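Local coordinates for protein phosphotriesterase, putative (Deinococcus radiodurans, PDB 4J35) that probably hydrolyses lactones as a metal-dependent member of the phosphotriesterase family, and here is an engineered variant made for organophosphate hydrolysis, at residues Thr2-Val6 / Gln89-Ala93. The protein carries 7 engineered substitutions. Numbering follows the deposited sequence.
Sequences TAQTV and QILCA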
loop_
_atom_site.group_PDB
_atom_site.type_symbol
_atom_site.label_atom_id
_atom_site.label_comp_id
_atom_site.label_asym_id
_atom_site.label_seq_id
_atom_site.Cartn_x
_atom_site.Cartn_y
_atom_site.Cartn_z
ATOM N N THR A 2 10.536 12.665 9.882
ATOM C CA THR A 2 9.588 11.907 10.667
ATOM C C THR A 2 8.526 11.353 9.738
ATOM O O THR A 2 8.441 11.771 8.586
ATOM C CB THR A 2 8.916 12.783 11.735
ATOM O OG1 THR A 2 8.346 13.945 11.111
ATOM C CG2 THR A 2 9.948 13.214 12.778
ATOM N N ALA A 3 7.740 10.401 10.243
ATOM C CA ALA A 3 6.592 9.875 9.505
ATOM C C ALA A 3 5.342 10.524 10.048
ATOM O O ALA A 3 5.188 10.666 11.258
ATOM C CB ALA A 3 6.498 8.374 9.682
ATOM N N GLN A 4 4.425 10.910 9.170
ATOM C CA GLN A 4 3.162 11.429 9.652
ATOM C C GLN A 4 2.161 10.284 9.821
ATOM O O GLN A 4 1.684 9.743 8.836
ATOM C CB GLN A 4 2.631 12.487 8.685
ATOM C CG GLN A 4 1.571 13.377 9.295
ATOM C CD GLN A 4 2.077 14.174 10.482
ATOM O OE1 GLN A 4 3.270 14.491 10.582
ATOM N NE2 GLN A 4 1.173 14.504 11.388
ATOM N N THR A 5 1.848 9.920 11.064
ATOM C CA THR A 5 0.872 8.862 11.334
ATOM C C THR A 5 -0.443 9.492 11.728
ATOM O O THR A 5 -0.534 10.707 11.878
ATOM C CB THR A 5 1.301 7.925 12.488
ATOM O OG1 THR A 5 0.965 8.524 13.750
ATOM C CG2 THR A 5 2.761 7.635 12.425
ATOM N N VAL A 6 -1.470 8.672 11.883
ATOM C CA VAL A 6 -2.801 9.181 12.184
ATOM C C VAL A 6 -2.897 9.653 13.648
ATOM O O VAL A 6 -3.879 10.289 14.027
ATOM C CB VAL A 6 -3.908 8.118 11.870
ATOM C CG1 VAL A 6 -3.859 7.709 10.388
ATOM C CG2 VAL A 6 -3.767 6.890 12.765
ATOM N N GLN A 89 1.091 1.889 15.303
ATOM C CA GLN A 89 1.226 3.102 14.508
ATOM C C GLN A 89 0.676 2.854 13.105
ATOM O O GLN A 89 0.973 1.825 12.490
ATOM C CB GLN A 89 2.693 3.546 14.469
ATOM C CG GLN A 89 3.143 4.074 15.839
ATOM C CD GLN A 89 4.652 4.219 16.034
ATOM O OE1 GLN A 89 5.463 3.547 15.397
ATOM N NE2 GLN A 89 5.023 5.099 16.949
ATOM N N ILE A 90 -0.117 3.806 12.615
ATOM C CA ILE A 90 -0.786 3.683 11.317
ATOM C C ILE A 90 -0.574 4.937 10.475
ATOM O O ILE A 90 -0.831 6.057 10.914
ATOM C CB ILE A 90 -2.288 3.374 11.469
ATOM C CG1 ILE A 90 -2.477 2.114 12.347
ATOM C CG2 ILE A 90 -2.926 3.176 10.095
ATOM C CD1 ILE A 90 -3.976 1.677 12.609
ATOM N N LEU A 91 -0.072 4.753 9.266
ATOM C CA LEU A 91 -0.015 5.866 8.321
ATOM C C LEU A 91 -1.195 5.705 7.379
ATOM O O LEU A 91 -1.527 4.588 7.047
ATOM C CB LEU A 91 1.283 5.836 7.504
ATOM C CG LEU A 91 2.605 6.333 8.106
ATOM C CD1 LEU A 91 3.139 5.380 9.152
ATOM C CD2 LEU A 91 3.623 6.524 6.988
ATOM N N CYS A 92 -1.818 6.793 6.919
ATOM C CA CYS A 92 -2.854 6.662 5.904
ATOM C C CYS A 92 -2.465 7.399 4.646
ATOM O O CYS A 92 -1.497 8.133 4.651
ATOM C CB CYS A 92 -4.223 7.133 6.408
ATOM S SG CYS A 92 -4.420 8.887 6.635
ATOM N N ALA A 93 -3.219 7.133 3.585
ATOM C CA ALA A 93 -2.909 7.602 2.246
ATOM C C ALA A 93 -3.790 8.748 1.790
ATOM O O ALA A 93 -4.920 8.926 2.250
ATOM C CB ALA A 93 -3.064 6.449 1.267
HETATM O O HOH W 1 -1.185 9.313 8.494
#
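Val6 N donates a hydrogen bond to Ile90 O, the one direct bond between 2-6 and 89-93, with an N...O distance of 2.9 Å. The donor lies almost exactly on the extension of the Ile90 carbonyl, the C=O...N angle being 179°. Around the same oxygen the chain of 2-6 closes in with carbon: Thr5 CB comes to 3.2 Å from Ile90 O, and both methyls of Val6 approach it from one side. These branches then part. Val6 CG2, held between its own backbone N and carbonyl carbon (chi1 -59° for CG1), rests against Ile90 CB at 4.0 Å, whereas CG1 reaches Cys92 SG, also at 4.0 Å. An alanine in place of Val6 would probably open a gap between Ile90 and Cys92 beside helix 76-86, whose Ser83 also touches this valine, and leave both residues without the methyls they pack against. On the other side of the bond, Thr5 CG2 meets Leu91 CD1, and Leu91 CG sits 3.6 Å from Gln4 O. A water completes the polar link, donating to Gln4 O and accepting from Cys92 N (3.0 Å from the water oxygen). Strand 89-91 is parallel to 61-66 in the TIM barrel of the phosphotriesterase family, while strand 3-5 forms an antiparallel hairpin with 8-10. Strands 3-5 and 89-91 run nearly perpendicular, at 100°, so the hairpin crosses the barrel strand instead of extending its sheet. Thr5 OG1 turns to its own hairpin, hydrogen-bonded to Gly8 O and Thr7 OG1. Behind the contact, Ile90 and Cys92 lean on Leu79 of helix 76-86, and Leu91 packs on Thr63. The Cys92 side chain lies about 12 Å from a bound cobalt ion.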